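Long-range contacts in eukaryotic peptide chain release factor GTP-binding subunit (PDB 1R5B), which belongs to the elongation factor Tu-like GTP-binding proteins of translation and is the release factor eRF3 of fission yeast: residues A[186-191]-A[205-210]; A[313-318]-A[335-340]. All blocks are in the same frame, centred on the assembly; numbering follows the deposited sequence.

Interaction 1. Residues A[186-191]-A[205-210]; sequences VVINKM and ECVDKL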
# COMPACT_ATOMS: atom_id res chain seq x y z
N VAL A 186 -11.57 3.56 -13.06
CA VAL A 186 -12.83 3.62 -13.77
C VAL A 186 -13.10 2.22 -14.31
O VAL A 186 -12.37 1.72 -15.17
CB VAL A 186 -12.77 4.62 -14.94
CG1 VAL A 186 -14.05 4.53 -15.80
CG2 VAL A 186 -12.59 6.01 -14.44
N VAL A 187 -14.16 1.60 -13.80
CA VAL A 187 -14.52 0.25 -14.18
C VAL A 187 -15.67 0.30 -15.21
O VAL A 187 -16.75 0.81 -14.93
CB VAL A 187 -14.87 -0.55 -12.90
CG1 VAL A 187 -15.76 -1.68 -13.17
CG2 VAL A 187 -13.57 -1.06 -12.25
N ILE A 188 -15.40 -0.18 -16.42
CA ILE A 188 -16.40 -0.24 -17.46
C ILE A 188 -17.15 -1.57 -17.28
O ILE A 188 -16.62 -2.63 -17.62
CB ILE A 188 -15.76 -0.15 -18.87
CG1 ILE A 188 -14.88 1.10 -19.04
CG2 ILE A 188 -16.83 -0.20 -19.96
CD1 ILE A 188 -15.59 2.38 -18.88
N ASN A 189 -18.37 -1.51 -16.76
CA ASN A 189 -19.14 -2.69 -16.35
C ASN A 189 -20.11 -3.16 -17.45
O ASN A 189 -20.30 -2.47 -18.45
CB ASN A 189 -19.91 -2.35 -15.07
CG ASN A 189 -20.49 -3.58 -14.37
OD1 ASN A 189 -21.51 -3.49 -13.69
ND2 ASN A 189 -19.83 -4.71 -14.52
N LYS A 190 -20.69 -4.34 -17.27
CA LYS A 190 -21.68 -4.92 -18.18
C LYS A 190 -21.12 -5.25 -19.56
O LYS A 190 -21.84 -5.18 -20.56
CB LYS A 190 -22.91 -4.01 -18.31
CG LYS A 190 -23.46 -3.49 -16.98
CD LYS A 190 -24.86 -2.93 -17.17
CE LYS A 190 -25.60 -2.70 -15.87
NZ LYS A 190 -26.63 -1.64 -16.03
N MET A 191 -19.86 -5.64 -19.63
CA MET A 191 -19.23 -5.99 -20.90
C MET A 191 -19.85 -7.25 -21.54
O MET A 191 -19.74 -7.45 -22.75
CB MET A 191 -17.71 -6.17 -20.71
CG MET A 191 -16.95 -4.89 -20.32
SD MET A 191 -16.98 -3.56 -21.54
CE MET A 191 -16.34 -4.29 -22.92
N GLU A 205 -14.57 3.11 -27.29
CA GLU A 205 -15.51 4.22 -27.44
C GLU A 205 -15.90 4.79 -26.09
O GLU A 205 -15.96 6.00 -25.93
CB GLU A 205 -16.77 3.79 -28.21
CG GLU A 205 -17.74 4.95 -28.48
CD GLU A 205 -19.09 4.50 -28.97
OE1 GLU A 205 -19.43 3.31 -28.80
OE2 GLU A 205 -19.83 5.34 -29.54
N CYS A 206 -16.16 3.91 -25.12
CA CYS A 206 -16.54 4.32 -23.77
C CYS A 206 -15.38 5.00 -23.05
O CYS A 206 -15.58 5.97 -22.33
CB CYS A 206 -17.02 3.12 -22.97
SG CYS A 206 -18.65 2.50 -23.46
N VAL A 207 -14.17 4.50 -23.27
CA VAL A 207 -12.98 5.01 -22.60
C VAL A 207 -12.64 6.39 -23.16
O VAL A 207 -12.44 7.32 -22.41
CB VAL A 207 -11.78 4.04 -22.74
CG1 VAL A 207 -10.44 4.73 -22.42
CG2 VAL A 207 -11.98 2.86 -21.84
N ASP A 208 -12.59 6.51 -24.49
CA ASP A 208 -12.26 7.78 -25.14
C ASP A 208 -13.23 8.89 -24.72
O ASP A 208 -12.82 10.03 -24.50
CB ASP A 208 -12.27 7.64 -26.67
CG ASP A 208 -11.19 6.69 -27.18
OD1 ASP A 208 -10.47 6.06 -26.35
OD2 ASP A 208 -10.98 6.50 -28.41
N LYS A 209 -14.51 8.55 -24.61
CA LYS A 209 -15.52 9.51 -24.21
C LYS A 209 -15.33 9.89 -22.75
O LYS A 209 -15.42 11.07 -22.41
CB LYS A 209 -16.92 8.93 -24.44
CG LYS A 209 -18.08 9.83 -24.02
CD LYS A 209 -18.19 11.07 -24.90
CE LYS A 209 -18.71 12.29 -24.12
NZ LYS A 209 -20.19 12.27 -23.99
N LEU A 210 -15.07 8.91 -21.90
CA LEU A 210 -14.90 9.18 -20.47
C LEU A 210 -13.65 10.05 -20.26
O LEU A 210 -13.64 10.97 -19.45
CB LEU A 210 -14.81 7.89 -19.67
CG LEU A 210 -16.15 7.33 -19.19
CD1 LEU A 210 -16.03 5.85 -18.95
CD2 LEU A 210 -16.60 8.02 -17.92
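Apolar packing carries the whole contact between strand 186-189 and helix 205-210; no hydrogen bond passes between the two segments. Leu210 CD1 takes the central place, touching two strand side chains that rise from the same face of the sheet. It meets Ile188 CD1 tip to tip at 3.5 Å, a tight approach for two methyls, and Val186 CG1 at 3.9 Å, with the two side chains crossing obliquely. In Ile188, chi1 (-55°) sets CG1 anti to the carbonyl carbon, and a turn at chi2 (-61°) then brings CD1 to Leu210. Val186 presents the methyl that stands anti to its backbone N. Looser contacts complete the patch: Ile188 CD1 lies 4.4 Å from Cys206 CB, and Ile188 CG1 the same distance from Val207 CG2, so the isoleucine lies against three side chains of the helix.

Backbone hydrogen bonds fix the two frames. Within the helix, Leu210 N donates to Cys206 O at 3.0 Å, placing both side chains one turn apart on the face turned to the strand. The strand is bonded along both edges, to Leu150 and Ile152 of strand 147-153 through Val187 and to strand 226-230 through Val186 and Ile188. Phe159 packs on Cys206 and Leu210 from helix 158-161. Beyond the strand end, the Lys190 ammonium is held by a salt bridge to Glu158 and a hydrogen bond to Asp53 O.

Helix and strand axes approach to 10.2 Å with their directions 143° apart. Strand 184-189, helix 200-218 and the parallel strand 226-230 form a beta-alpha-beta crossover of the P-loop GTPase fold, and Asn189-Lys190-Met191 open an NKxD sequence, which in related GTPases belongs to the nucleotide pocket.

Interaction 2. Residues A[313-318]-A[335-340]; sequences LEVTAI and VRLRVR
Glu314 and Arg340 form an antiparallel hydrogen-bonded pair: Glu314 N donates to Arg340 O at 3.1 Å and nearly straight (171°), while Arg340 N returns a more bent bond to Glu314 O at 2.9 Å. Both bonds lie in the plane of their carbonyls. Further along, Thr316 N reaches Arg338 O at 3.0 Å from above the carbonyl plane, and Arg338 N gives Ala317 O a weak bond. The register slips by one residue between Val315 and Ala317, a beta bulge whose extra residue is Thr316, with psi -13° breaking the extended course.

On the buried face the side chains are apolar. Ile318 and Leu337 lie side by side, Ile318 CG2 against Leu337 CD2 at 3.8 Å, and Val315 CG2 stands 4.2 Å from Val339 CG1. This face belongs to a curled, all-antiparallel sheet consistent with the second-domain beta-barrel of EF-Tu-like factors. There Val315 and Leu313 pack on Val304 and Val306 of strand 302-307, and Val339 on Leu289.

Glu314, Ala317, Arg338 and Arg340 share the other face, where the charged chains lie. Thr316 OG1, set in the crowded position between its backbone N and carbonyl carbon (chi1 61°), rests 3.5 Å from Arg338 CG, the two side chains crossing obliquely. Arg338 then bends at chi3, bringing an edge of its guanidinium to Ala317 CB. A water joins the two polar ends, 3.3 Å from Thr316 OG1 and accepting from Arg338 NH1 at 3.1 Å. Glu314 and Arg340 run alongside each other, carboxylate against the aliphatic CD, without their charged atoms meeting. The Arg338 guanidinium has its strongest partner in Tyr319 OH, hydrogen-bonded to NH1, and Leu285 O bonds weakly to its NE; Lys300 NZ holds the carbonyl of the bulged Thr316.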
# COMPACT_ATOMS: atom_id res chain seq x y z
N LEU A 313 18.48 18.64 3.58
CA LEU A 313 19.11 18.59 2.25
C LEU A 313 18.09 18.96 1.17
O LEU A 313 16.89 18.81 1.36
CB LEU A 313 19.62 17.19 1.94
CG LEU A 313 20.76 16.60 2.78
CD1 LEU A 313 20.88 15.11 2.47
CD2 LEU A 313 22.10 17.31 2.51
N GLU A 314 18.57 19.43 0.03
CA GLU A 314 17.70 19.73 -1.09
C GLU A 314 17.79 18.64 -2.15
O GLU A 314 18.88 18.31 -2.62
CB GLU A 314 18.05 21.08 -1.69
CG GLU A 314 16.96 21.65 -2.59
CD GLU A 314 17.40 22.82 -3.44
OE1 GLU A 314 18.55 23.30 -3.28
OE2 GLU A 314 16.58 23.27 -4.27
N VAL A 315 16.66 18.07 -2.53
CA VAL A 315 16.58 17.17 -3.68
C VAL A 315 16.58 17.98 -4.99
O VAL A 315 15.59 18.64 -5.31
CB VAL A 315 15.31 16.31 -3.59
CG1 VAL A 315 15.11 15.49 -4.86
CG2 VAL A 315 15.38 15.40 -2.36
N THR A 316 17.67 17.93 -5.74
CA THR A 316 17.79 18.69 -7.00
C THR A 316 17.40 17.90 -8.25
O THR A 316 17.24 18.48 -9.33
CB THR A 316 19.23 19.24 -7.19
OG1 THR A 316 20.17 18.15 -7.24
CG2 THR A 316 19.67 20.06 -5.98
N ALA A 317 17.25 16.59 -8.11
CA ALA A 317 16.82 15.76 -9.24
C ALA A 317 16.31 14.40 -8.79
O ALA A 317 16.78 13.86 -7.80
CB ALA A 317 17.94 15.60 -10.25
N ILE A 318 15.37 13.85 -9.55
CA ILE A 318 14.79 12.54 -9.32
C ILE A 318 14.93 11.68 -10.57
O ILE A 318 14.73 12.16 -11.68
CB ILE A 318 13.29 12.68 -8.96
CG1 ILE A 318 13.09 13.69 -7.83
CG2 ILE A 318 12.68 11.33 -8.59
CD1 ILE A 318 11.64 14.04 -7.57
N VAL A 335 13.28 5.25 -6.42
CA VAL A 335 13.87 6.46 -6.98
C VAL A 335 15.34 6.60 -6.66
O VAL A 335 15.86 5.94 -5.76
CB VAL A 335 13.13 7.72 -6.47
CG1 VAL A 335 11.70 7.73 -7.00
CG2 VAL A 335 13.16 7.80 -4.93
N ARG A 336 16.00 7.46 -7.42
CA ARG A 336 17.39 7.85 -7.21
C ARG A 336 17.42 9.37 -7.19
O ARG A 336 17.06 10.02 -8.17
CB ARG A 336 18.27 7.30 -8.32
CG ARG A 336 18.38 5.79 -8.31
CD ARG A 336 18.13 5.13 -9.66
NE ARG A 336 18.03 3.67 -9.55
CZ ARG A 336 18.63 2.80 -10.36
NH1 ARG A 336 19.40 3.20 -11.37
NH2 ARG A 336 18.47 1.49 -10.16
N LEU A 337 17.84 9.92 -6.06
CA LEU A 337 17.72 11.34 -5.79
C LEU A 337 19.09 11.99 -5.69
O LEU A 337 19.87 11.64 -4.81
CB LEU A 337 17.01 11.54 -4.47
CG LEU A 337 15.68 10.80 -4.25
CD1 LEU A 337 15.11 11.22 -2.92
CD2 LEU A 337 14.68 11.09 -5.37
N ARG A 338 19.41 12.91 -6.59
CA ARG A 338 20.56 13.77 -6.35
C ARG A 338 20.18 14.77 -5.26
O ARG A 338 19.09 15.32 -5.27
CB ARG A 338 21.01 14.51 -7.61
CG ARG A 338 22.27 15.35 -7.36
CD ARG A 338 22.93 15.92 -8.60
NE ARG A 338 23.44 14.87 -9.48
CZ ARG A 338 22.79 14.36 -10.52
NH1 ARG A 338 21.58 14.77 -10.85
NH2 ARG A 338 23.37 13.41 -11.24
N VAL A 339 21.11 14.99 -4.33
CA VAL A 339 20.88 15.91 -3.21
C VAL A 339 22.02 16.90 -3.06
O VAL A 339 23.13 16.65 -3.49
CB VAL A 339 20.65 15.15 -1.88
CG1 VAL A 339 19.45 14.25 -1.98
CG2 VAL A 339 21.88 14.35 -1.47
N ARG A 340 21.72 18.01 -2.41
CA ARG A 340 22.64 19.14 -2.27
C ARG A 340 22.68 19.57 -0.81
O ARG A 340 21.64 19.61 -0.14
CB ARG A 340 22.15 20.30 -3.15
CG ARG A 340 22.99 21.56 -3.07
CD ARG A 340 22.34 22.75 -3.72
NE ARG A 340 22.81 22.95 -5.10
CZ ARG A 340 23.52 23.99 -5.54
NH1 ARG A 340 23.87 24.99 -4.72
NH2 ARG A 340 23.88 24.04 -6.81
O HOH W 1 20.72 17.68 -10.41

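The two contacts lie in different domains and share no helix, strand or sheet. Their centres are 39 Å apart and their nearest atoms about 24 Å, so neither touches the other. They follow in series along the chain: interaction 1 closes within the GTP-binding domain before interaction 2 opens in the following antiparallel sheet, probably the second-domain barrel. Interaction 1 joins a helix to one face of a mixed sheet, whereas interaction 2 joins two neighbouring strands, 311-319 and 334-340, within one sheet. A third, six-stranded antiparallel sheet, including 364-371 and 457-466, comes later. Each contact thus lies wholly within one domain, consistent with the modular build of EF-Tu-like factors.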